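Local coordinates for protein kojibiose phosphorylase (Gut metagenome, PDB 6W0P) that is a carbohydrate-active protein of glycosyl hydrolase family 65, with an N-terminal beta domain, a central helical catalytic domain and a small C-terminal beta domain, at residues 287-290 against 291-295; 595-598 against 599-602; 635-638 against 639-642. All coordinates share one frame; numbering follows the deposited sequence.

Contact 1. Residues 287-290 against 291-295; sequences KKNQ and KFFNH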
ATOM      1  N   LYS A 287     -32.210 -38.556  12.998  1.00 37.40           N
ATOM      2  CA  LYS A 287     -32.261 -39.710  12.057  1.00 38.64           C
ATOM      3  C   LYS A 287     -32.260 -39.186  10.621  1.00 38.01           C
ATOM      4  O   LYS A 287     -31.529 -39.749   9.813  1.00 40.74           O
ATOM      5  CB  LYS A 287     -33.478 -40.599  12.306  1.00 39.82           C
ATOM      6  CG  LYS A 287     -33.406 -41.418  13.583  1.00 41.65           C
ATOM      7  CD  LYS A 287     -34.638 -42.258  13.802  1.00 43.49           C
ATOM      8  CE  LYS A 287     -34.621 -43.011  15.115  1.00 45.48           C
ATOM      9  NZ  LYS A 287     -35.546 -44.170  15.071  1.00 47.72           N
ATOM     10  N   LYS A 288     -33.000 -38.117  10.342  1.00 37.43           N
ATOM     11  CA  LYS A 288     -33.064 -37.488   9.000  1.00 36.31           C
ATOM     12  C   LYS A 288     -31.666 -37.003   8.596  1.00 35.53           C
ATOM     13  O   LYS A 288     -31.232 -37.330   7.466  1.00 34.67           O
ATOM     14  CB  LYS A 288     -34.081 -36.354   8.991  1.00 36.10           C
ATOM     15  CG  LYS A 288     -34.293 -35.688   7.643  1.00 35.72           C
ATOM     16  CD  LYS A 288     -35.214 -34.512   7.772  1.00 35.97           C
ATOM     17  CE  LYS A 288     -35.577 -33.890   6.446  1.00 36.12           C
ATOM     18  NZ  LYS A 288     -35.929 -32.456   6.620  1.00 36.13           N
ATOM     19  N   ASN A 289     -30.953 -36.338   9.507  1.00 33.85           N
ATOM     20  CA  ASN A 289     -29.593 -35.839   9.205  1.00 33.61           C
ATOM     21  C   ASN A 289     -28.667 -37.038   8.996  1.00 33.75           C
ATOM     22  O   ASN A 289     -27.810 -36.980   8.109  1.00 33.31           O
ATOM     23  CB  ASN A 289     -29.055 -34.894  10.275  1.00 33.00           C
ATOM     24  CG  ASN A 289     -29.008 -33.467   9.805  1.00 32.07           C
ATOM     25  OD1 ASN A 289     -29.778 -33.074   8.939  1.00 32.04           O
ATOM     26  ND2 ASN A 289     -28.110 -32.694  10.380  1.00 31.88           N
ATOM     27  N   GLN A 290     -28.849 -38.100   9.766  1.00 34.50           N
ATOM     28  CA  GLN A 290     -27.973 -39.288   9.669  1.00 36.22           C
ATOM     29  C   GLN A 290     -28.161 -39.930   8.288  1.00 36.77           C
ATOM     30  O   GLN A 290     -27.160 -40.379   7.735  1.00 36.88           O
ATOM     31  CB  GLN A 290     -28.241 -40.265  10.815  1.00 36.95           C
ATOM     32  CG  GLN A 290     -27.361 -41.508  10.790  1.00 37.30           C
ATOM     33  CD  GLN A 290     -26.885 -41.850  12.178  1.00 38.97           C
ATOM     34  OE1 GLN A 290     -27.222 -41.171  13.161  1.00 39.90           O
ATOM     35  NE2 GLN A 290     -26.097 -42.909  12.265  1.00 39.21           N
ATOM     36  N   LYS A 291     -29.391 -39.966   7.764  1.00 38.60           N
ATOM     37  CA  LYS A 291     -29.717 -40.517   6.421  1.00 39.89           C
ATOM     38  C   LYS A 291     -28.914 -39.737   5.368  1.00 38.48           C
ATOM     39  O   LYS A 291     -28.343 -40.371   4.479  1.00 35.94           O
ATOM     40  CB  LYS A 291     -31.223 -40.456   6.157  1.00 43.56           C
ATOM     41  CG  LYS A 291     -31.783 -41.568   5.280  1.00 46.90           C
ATOM     42  CD  LYS A 291     -33.067 -41.155   4.590  1.00 50.07           C
ATOM     43  CE  LYS A 291     -32.836 -40.276   3.373  1.00 52.24           C
ATOM     44  NZ  LYS A 291     -32.917 -41.060   2.110  1.00 54.22           N
ATOM     45  N   PHE A 292     -28.838 -38.407   5.491  1.00 37.97           N
ATOM     46  CA  PHE A 292     -28.022 -37.541   4.598  1.00 36.98           C
ATOM     47  C   PHE A 292     -26.529 -37.874   4.729  1.00 36.85           C
ATOM     48  O   PHE A 292     -25.881 -38.030   3.692  1.00 36.99           O
ATOM     49  CB  PHE A 292     -28.253 -36.071   4.919  1.00 37.10           C
ATOM     50  CG  PHE A 292     -27.356 -35.122   4.172  1.00 36.65           C
ATOM     51  CD1 PHE A 292     -26.057 -34.885   4.604  1.00 35.99           C
ATOM     52  CD2 PHE A 292     -27.824 -34.443   3.061  1.00 36.29           C
ATOM     53  CE1 PHE A 292     -25.250 -33.981   3.935  1.00 35.89           C
ATOM     54  CE2 PHE A 292     -27.011 -33.537   2.398  1.00 36.18           C
ATOM     55  CZ  PHE A 292     -25.730 -33.303   2.840  1.00 35.58           C
ATOM     56  N   PHE A 293     -25.978 -37.976   5.945  1.00 35.71           N
ATOM     57  CA  PHE A 293     -24.529 -38.253   6.128  1.00 35.20           C
ATOM     58  C   PHE A 293     -24.182 -39.688   5.691  1.00 36.40           C
ATOM     59  O   PHE A 293     -23.043 -39.882   5.184  1.00 37.40           O
ATOM     60  CB  PHE A 293     -24.088 -37.959   7.561  1.00 34.03           C
ATOM     61  CG  PHE A 293     -23.884 -36.492   7.826  1.00 33.66           C
ATOM     62  CD1 PHE A 293     -22.770 -35.843   7.320  1.00 33.49           C
ATOM     63  CD2 PHE A 293     -24.802 -35.774   8.576  1.00 32.85           C
ATOM     64  CE1 PHE A 293     -22.566 -34.497   7.570  1.00 33.91           C
ATOM     65  CE2 PHE A 293     -24.611 -34.430   8.810  1.00 33.65           C
ATOM     66  CZ  PHE A 293     -23.505 -33.791   8.293  1.00 34.59           C
ATOM     67  N   ASN A 294     -25.063 -40.669   5.920  1.00 36.39           N
ATOM     68  CA  ASN A 294     -24.813 -42.083   5.540  1.00 37.51           C
ATOM     69  C   ASN A 294     -24.539 -42.136   4.030  1.00 38.09           C
ATOM     70  O   ASN A 294     -23.590 -42.790   3.629  1.00 35.49           O
ATOM     71  CB  ASN A 294     -25.970 -43.025   5.866  1.00 38.58           C
ATOM     72  CG  ASN A 294     -26.125 -43.330   7.342  1.00 40.40           C
ATOM     73  OD1 ASN A 294     -25.225 -43.092   8.149  1.00 42.49           O
ATOM     74  ND2 ASN A 294     -27.287 -43.847   7.707  1.00 40.64           N
ATOM     75  N   HIS A 295     -25.361 -41.453   3.231  1.00 39.93           N
ATOM     76  CA  HIS A 295     -25.203 -41.348   1.758  1.00 40.74           C
ATOM     77  C   HIS A 295     -23.795 -40.821   1.438  1.00 39.61           C
ATOM     78  O   HIS A 295     -23.108 -41.473   0.630  1.00 38.15           O
ATOM     79  CB  HIS A 295     -26.339 -40.501   1.170  1.00 42.15           C
ATOM     80  CG  HIS A 295     -26.157 -40.174  -0.270  1.00 44.71           C
ATOM     81  ND1 HIS A 295     -26.562 -41.035  -1.283  1.00 48.66           N
ATOM     82  CD2 HIS A 295     -25.591 -39.105  -0.869  1.00 45.36           C
ATOM     83  CE1 HIS A 295     -26.284 -40.482  -2.450  1.00 48.64           C
ATOM     84  NE2 HIS A 295     -25.672 -39.307  -2.219  1.00 47.49           N
TER
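Two groups approach the Phe293 ring: Asn289 O comes obliquely within 3.3 Å of its CD2, and Phe292 CD1 stands 4.1 Å above the centre of one face. Beyond the segments, Phe293 also meets Phe319 with ring planes at about 20°, while Phe292 meets His326 edge-to-face. The two neighbours differ in their first torsion. In Phe293, CG lies anti to the carbonyl carbon (chi1 -79°), which swings the ring back over the preceding turn. In Phe292, CG is anti to the backbone N, and CB makes the contact with the turn before, 3.3 Å from Asn289 O. On the outer flank, Asn294 CG sits 3.2 Å from Gln290 O, and Gln290 CG lies 3.7 Å from Asn294 OD1; the two side chains cross at a slant, with their amide planes 77° apart. Gln290 O also accepts Asn294 N at 2.8 Å, almost in line with the C=O bond; Phe293 N reaches Asn289 O at 3.0 Å within the carbonyl plane. Asn289 is held through its amide by the backbone of Ser121, Leu145 and Met147, and Lys288 forms salt bridges with Asp146 and Asp149. Regular i to i+4 bonding, with aromatic residues against helix 308-324 and Lys287 and Lys291 on the exposed side, marks an amphipathic alpha helix, consistent with the helical linker that joins the beta-sandwich to the helical barrel in family 65.

Contact 2. Residues 595-598 against 599-602; sequences FLYM and EEFS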
ATOM      1  N   PHE A 595       1.767 -30.104 -10.788  1.00 29.33           N
ATOM      2  CA  PHE A 595       0.715 -30.911 -10.110  1.00 28.51           C
ATOM      3  C   PHE A 595      -0.569 -30.929 -10.954  1.00 28.19           C
ATOM      4  O   PHE A 595      -1.127 -32.022 -11.151  1.00 27.09           O
ATOM      5  CB  PHE A 595       0.398 -30.340  -8.732  1.00 28.30           C
ATOM      6  CG  PHE A 595      -0.869 -30.869  -8.118  1.00 28.14           C
ATOM      7  CD1 PHE A 595      -0.934 -32.168  -7.640  1.00 28.54           C
ATOM      8  CD2 PHE A 595      -1.963 -30.042  -7.929  1.00 28.25           C
ATOM      9  CE1 PHE A 595      -2.087 -32.653  -7.051  1.00 28.34           C
ATOM     10  CE2 PHE A 595      -3.122 -30.525  -7.332  1.00 28.25           C
ATOM     11  CZ  PHE A 595      -3.186 -31.831  -6.913  1.00 28.50           C
ATOM     12  N   LEU A 596      -1.027 -29.759 -11.434  1.00 28.00           N
ATOM     13  CA  LEU A 596      -2.366 -29.633 -12.089  1.00 28.71           C
ATOM     14  C   LEU A 596      -2.364 -30.414 -13.409  1.00 29.18           C
ATOM     15  O   LEU A 596      -3.466 -30.709 -13.951  1.00 28.98           O
ATOM     16  CB  LEU A 596      -2.736 -28.164 -12.311  1.00 28.63           C
ATOM     17  CG  LEU A 596      -2.943 -27.309 -11.056  1.00 28.85           C
ATOM     18  CD1 LEU A 596      -3.170 -25.854 -11.451  1.00 29.00           C
ATOM     19  CD2 LEU A 596      -4.111 -27.813 -10.201  1.00 28.90           C
ATOM     20  N   TYR A 597      -1.170 -30.713 -13.908  1.00 30.13           N
ATOM     21  CA  TYR A 597      -0.912 -31.389 -15.203  1.00 31.05           C
ATOM     22  C   TYR A 597       0.138 -32.490 -15.023  1.00 31.54           C
ATOM     23  O   TYR A 597       0.965 -32.714 -15.954  1.00 31.77           O
ATOM     24  CB  TYR A 597      -0.511 -30.335 -16.235  1.00 30.82           C
ATOM     25  CG  TYR A 597      -1.660 -29.489 -16.708  1.00 30.55           C
ATOM     26  CD1 TYR A 597      -2.609 -29.968 -17.599  1.00 30.41           C
ATOM     27  CD2 TYR A 597      -1.781 -28.191 -16.260  1.00 30.54           C
ATOM     28  CE1 TYR A 597      -3.665 -29.171 -18.023  1.00 30.63           C
ATOM     29  CE2 TYR A 597      -2.819 -27.379 -16.676  1.00 30.55           C
ATOM     30  CZ  TYR A 597      -3.763 -27.867 -17.557  1.00 30.77           C
ATOM     31  OH  TYR A 597      -4.750 -27.006 -17.923  1.00 30.32           O
ATOM     32  N   MET A 598       0.090 -33.193 -13.891  1.00 32.01           N
ATOM     33  CA  MET A 598       1.068 -34.256 -13.507  0.50 32.82           C
ATOM     34  C   MET A 598       1.168 -35.309 -14.625  1.00 34.02           C
ATOM     35  O   MET A 598       2.268 -35.861 -14.826  1.00 33.98           O
ATOM     36  CB  MET A 598       0.667 -34.934 -12.189  0.50 32.45           C
ATOM     37  CG  MET A 598      -0.704 -35.615 -12.220  0.50 32.61           C
ATOM     38  SD  MET A 598      -1.138 -36.516 -10.702  0.50 32.81           S
ATOM     39  CE  MET A 598      -0.848 -35.261  -9.452  0.50 32.59           C
ATOM     40  N   GLU A 599       0.066 -35.562 -15.346  1.00 36.14           N
ATOM     41  CA  GLU A 599       0.006 -36.615 -16.404  1.00 37.91           C
ATOM     42  C   GLU A 599       0.959 -36.298 -17.568  1.00 37.66           C
ATOM     43  O   GLU A 599       1.349 -37.239 -18.246  1.00 37.78           O
ATOM     44  CB  GLU A 599      -1.431 -36.872 -16.885  1.00 40.55           C
ATOM     45  CG  GLU A 599      -2.020 -35.826 -17.836  1.00 42.38           C
ATOM     46  CD  GLU A 599      -2.769 -34.693 -17.155  1.00 45.12           C
ATOM     47  OE1 GLU A 599      -2.651 -34.562 -15.889  1.00 46.84           O
ATOM     48  OE2 GLU A 599      -3.454 -33.922 -17.877  1.00 48.42           O
ATOM     49  N   GLU A 600       1.355 -35.043 -17.800  1.00 36.95           N
ATOM     50  CA  GLU A 600       2.185 -34.632 -18.967  0.50 36.77           C
ATOM     51  C   GLU A 600       3.678 -34.607 -18.623  1.00 36.20           C
ATOM     52  O   GLU A 600       4.493 -34.403 -19.553  1.00 36.20           O
ATOM     53  CB  GLU A 600       1.774 -33.241 -19.442  0.50 37.19           C
ATOM     54  CG  GLU A 600       0.470 -33.253 -20.206  0.50 37.58           C
ATOM     55  CD  GLU A 600      -0.256 -31.927 -20.224  0.50 37.38           C
ATOM     56  OE1 GLU A 600       0.414 -30.876 -20.053  0.50 37.45           O
ATOM     57  OE2 GLU A 600      -1.491 -31.958 -20.401  0.50 37.16           O
ATOM     58  N   PHE A 601       4.045 -34.780 -17.352  1.00 34.60           N
ATOM     59  CA  PHE A 601       5.461 -34.606 -16.961  1.00 34.27           C
ATOM     60  C   PHE A 601       6.047 -35.954 -16.571  1.00 34.22           C
ATOM     61  O   PHE A 601       5.404 -36.695 -15.837  1.00 34.33           O
ATOM     62  CB  PHE A 601       5.603 -33.540 -15.883  1.00 34.09           C
ATOM     63  CG  PHE A 601       5.213 -32.167 -16.373  1.00 34.17           C
ATOM     64  CD1 PHE A 601       5.977 -31.509 -17.327  1.00 34.33           C
ATOM     65  CD2 PHE A 601       4.069 -31.550 -15.898  1.00 33.76           C
ATOM     66  CE1 PHE A 601       5.612 -30.253 -17.793  1.00 33.96           C
ATOM     67  CE2 PHE A 601       3.699 -30.299 -16.367  1.00 33.71           C
ATOM     68  CZ  PHE A 601       4.475 -29.655 -17.305  1.00 33.87           C
ATOM     69  N   SER A 602       7.251 -36.238 -17.062  1.00 34.88           N
ATOM     70  CA  SER A 602       7.964 -37.512 -16.814  1.00 35.40           C
ATOM     71  C   SER A 602       8.446 -37.520 -15.367  1.00 36.78           C
ATOM     72  O   SER A 602       8.453 -36.421 -14.727  1.00 36.60           O
ATOM     73  CB  SER A 602       9.097 -37.668 -17.783  1.00 35.71           C
ATOM     74  OG  SER A 602      10.105 -36.696 -17.567  1.00 35.32           O
TER
HETATM   75  O   HOH W   1      -4.705 -32.259 -16.381  1.00 41.46           O
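Leu596 O is gripped twice, by the hydroxyl of Tyr425 and by a water that donates to it at 3.1 Å; the same water donates to Glu599 OE2 at 2.6 Å and so ties the carboxylate back to the Leu596 carbonyl. The motif is a 3-10 turn that follows helix 590-596 and leads to the next helix, 603-613, in a helical catalytic domain of the (alpha/alpha)6-barrel type. The evidence is a pair of successive i to i+3 bonds: Glu600 N to Tyr597 O at 3.0 Å, and Phe601 N to Met598 O, longer at 3.3 Å. In both the donor stands well above the carbonyl plane, 43° out of it in the first and 61° in the second, so neither lies on a carbonyl lone pair. Glu599 has CG in the crowded position between backbone N and carbonyl carbon (chi1 77°), and a bend at chi2 folds its carboxylate back toward the water. In one of its two modelled conformers Glu600 lies alongside the Tyr597 ring, OE2 3.6 Å from Tyr597 CD1, and OE1 forms a salt bridge with Lys495, which also makes a cation-pi contact with Tyr597. Met598, likewise modelled in two conformers, packs on Ile630 and Lys634 of helix 624-634. The Phe601 ring lies against Tyr597, with its CE2 4.2 Å from Tyr597 CB and its CD2 3.3 Å from Tyr597 O.

Contact 3. Residues 635-638 against 639-642; sequences IGLE and KDAN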
ATOM      1  N   ILE A 635       7.208 -39.487  -7.501  1.00 34.55           N
ATOM      2  CA  ILE A 635       8.624 -39.713  -7.930  1.00 35.21           C
ATOM      3  C   ILE A 635       9.361 -40.685  -6.978  1.00 35.17           C
ATOM      4  O   ILE A 635      10.592 -40.772  -7.090  1.00 35.35           O
ATOM      5  CB  ILE A 635       9.368 -38.375  -8.113  1.00 34.77           C
ATOM      6  CG1 ILE A 635       9.409 -37.534  -6.839  1.00 34.07           C
ATOM      7  CG2 ILE A 635       8.780 -37.588  -9.274  1.00 35.18           C
ATOM      8  CD1 ILE A 635       9.923 -36.139  -7.060  1.00 33.85           C
ATOM      9  N   GLY A 636       8.654 -41.426  -6.121  1.00 34.76           N
ATOM     10  CA  GLY A 636       9.241 -42.505  -5.300  1.00 35.45           C
ATOM     11  C   GLY A 636       9.984 -42.005  -4.070  1.00 36.58           C
ATOM     12  O   GLY A 636      10.702 -42.823  -3.478  1.00 36.74           O
ATOM     13  N   LEU A 637       9.803 -40.737  -3.649  1.00 36.70           N
ATOM     14  CA  LEU A 637      10.447 -40.176  -2.424  1.00 36.60           C
ATOM     15  C   LEU A 637       9.505 -40.363  -1.221  1.00 37.36           C
ATOM     16  O   LEU A 637       8.854 -39.376  -0.752  1.00 34.84           O
ATOM     17  CB  LEU A 637      10.770 -38.698  -2.647  1.00 36.62           C
ATOM     18  CG  LEU A 637      11.787 -38.374  -3.727  1.00 36.35           C
ATOM     19  CD1 LEU A 637      12.040 -36.881  -3.764  1.00 35.62           C
ATOM     20  CD2 LEU A 637      13.089 -39.124  -3.483  1.00 37.27           C
ATOM     21  N   GLU A 638       9.473 -41.593  -0.712  1.00 39.10           N
ATOM     22  CA  GLU A 638       8.487 -42.067   0.292  1.00 40.26           C
ATOM     23  C   GLU A 638       8.684 -41.320   1.615  1.00 40.04           C
ATOM     24  O   GLU A 638       7.669 -41.035   2.298  1.00 39.04           O
ATOM     25  CB  GLU A 638       8.635 -43.568   0.502  1.00 41.89           C
ATOM     26  CG  GLU A 638       8.293 -44.404  -0.713  1.00 44.09           C
ATOM     27  CD  GLU A 638       8.383 -45.892  -0.408  1.00 47.32           C
ATOM     28  OE1 GLU A 638       9.403 -46.516  -0.805  1.00 48.82           O
ATOM     29  OE2 GLU A 638       7.452 -46.416   0.266  1.00 48.86           O
ATOM     30  N   LYS A 639       9.930 -41.008   1.966  1.00 40.06           N
ATOM     31  CA  LYS A 639      10.259 -40.349   3.253  1.00 40.59           C
ATOM     32  C   LYS A 639       9.680 -38.936   3.239  1.00 38.16           C
ATOM     33  O   LYS A 639       8.920 -38.618   4.141  1.00 36.97           O
ATOM     34  CB  LYS A 639      11.764 -40.325   3.522  1.00 43.69           C
ATOM     35  CG  LYS A 639      12.141 -39.793   4.898  1.00 47.33           C
ATOM     36  CD  LYS A 639      13.579 -40.089   5.299  1.00 52.01           C
ATOM     37  CE  LYS A 639      14.306 -38.856   5.810  1.00 55.58           C
ATOM     38  NZ  LYS A 639      14.687 -37.948   4.693  1.00 57.30           N
ATOM     39  N   ASP A 640      10.060 -38.132   2.248  1.00 37.07           N
ATOM     40  CA  ASP A 640       9.474 -36.798   1.970  1.00 35.86           C
ATOM     41  C   ASP A 640       7.941 -36.882   1.883  1.00 33.76           C
ATOM     42  O   ASP A 640       7.262 -36.020   2.460  1.00 31.97           O
ATOM     43  CB  ASP A 640      10.010 -36.254   0.653  1.00 37.75           C
ATOM     44  CG  ASP A 640      11.447 -35.792   0.703  1.00 39.13           C
ATOM     45  OD1 ASP A 640      12.097 -36.052   1.715  1.00 39.51           O
ATOM     46  OD2 ASP A 640      11.888 -35.176  -0.297  1.00 42.83           O
ATOM     47  N   ALA A 641       7.392 -37.846   1.141  1.00 32.68           N
ATOM     48  CA  ALA A 641       5.918 -37.962   0.985  1.00 31.49           C
ATOM     49  C   ALA A 641       5.291 -38.063   2.380  1.00 30.62           C
ATOM     50  O   ALA A 641       4.295 -37.375   2.628  1.00 29.54           O
ATOM     51  CB  ALA A 641       5.519 -39.131   0.119  1.00 31.28           C
ATOM     52  N   ASN A 642       5.866 -38.890   3.250  1.00 30.60           N
ATOM     53  CA  ASN A 642       5.302 -39.197   4.591  1.00 31.14           C
ATOM     54  C   ASN A 642       5.511 -37.992   5.526  1.00 30.37           C
ATOM     55  O   ASN A 642       4.563 -37.638   6.260  1.00 28.77           O
ATOM     56  CB  ASN A 642       5.870 -40.513   5.132  1.00 32.19           C
ATOM     57  CG  ASN A 642       5.123 -41.716   4.597  1.00 33.12           C
ATOM     58  OD1 ASN A 642       4.279 -42.258   5.291  1.00 34.15           O
ATOM     59  ND2 ASN A 642       5.377 -42.115   3.355  1.00 34.57           N
TER
HETATM   60  O   HOH W   2       5.474 -43.651   0.927  1.00 41.28           O
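Glu638 O accepts two hydrogen bonds from Asn642: the backbone N at 3.0 Å and the side-chain ND2 at 2.7 Å. They arrive from opposite faces of the carbonyl plane. Chi1 of -83° sets Asn642 CG beside its own backbone N, and ND2 thereby folds back over the first turn of the helix; the acceptor lies only 12° out of the amide plane. ND2 also has weak bonds to Ser696 O and to a water at 2.9 Å, and that water donates weakly to Glu638 OE2. Asn642 OD1 is satisfied by Lys698 N. Leu637 O takes Ala641 N at 2.8 Å, within the carbonyl plane, in the first i to i+4 bond of helix 638-645. Alongside, Leu637 CD1 lies 3.9 Å from Asp640 OD2, itself hydrogen-bonded to the hydroxyl of Tyr610. Just before, Gly636, with positive phi, is the C-prime residue of a Schellman motif that ends helix 624-634, with bonds from Leu637 N to Ala632 O and from Gly636 N to Ser633 O. The residues link helix 624-634 to helix 638-645: Ala641 packs back on Ala632 and Ser633, Leu637 rests on Tyr610 of helix 603-613, and Asn642 faces the segment ahead of strand 702-709.

How the contacts relate
All three contacts are partly buried, and each mixes covered aromatic, aliphatic or amide groups with exposed charged ones. Contact 1 stands apart, its centre 38 Å from each of the others, in one uninterrupted helix whose side chains reach both residues 145-149 of the N-terminal region and helix 308-324. Contacts 2 and 3 are 17 Å apart between centres and about 6 Å at their nearest atoms. Both serve the same helices: contact 2 leads into 603-613 and packs on 624-634, whereas contact 3 leaves 624-634 and leans on 603-613. Their chemistry follows the backbone: i to i+4 bonds in contact 1, 3-10 bonds with a bridging water in 2, and a doubly used carbonyl at a helix start in 3.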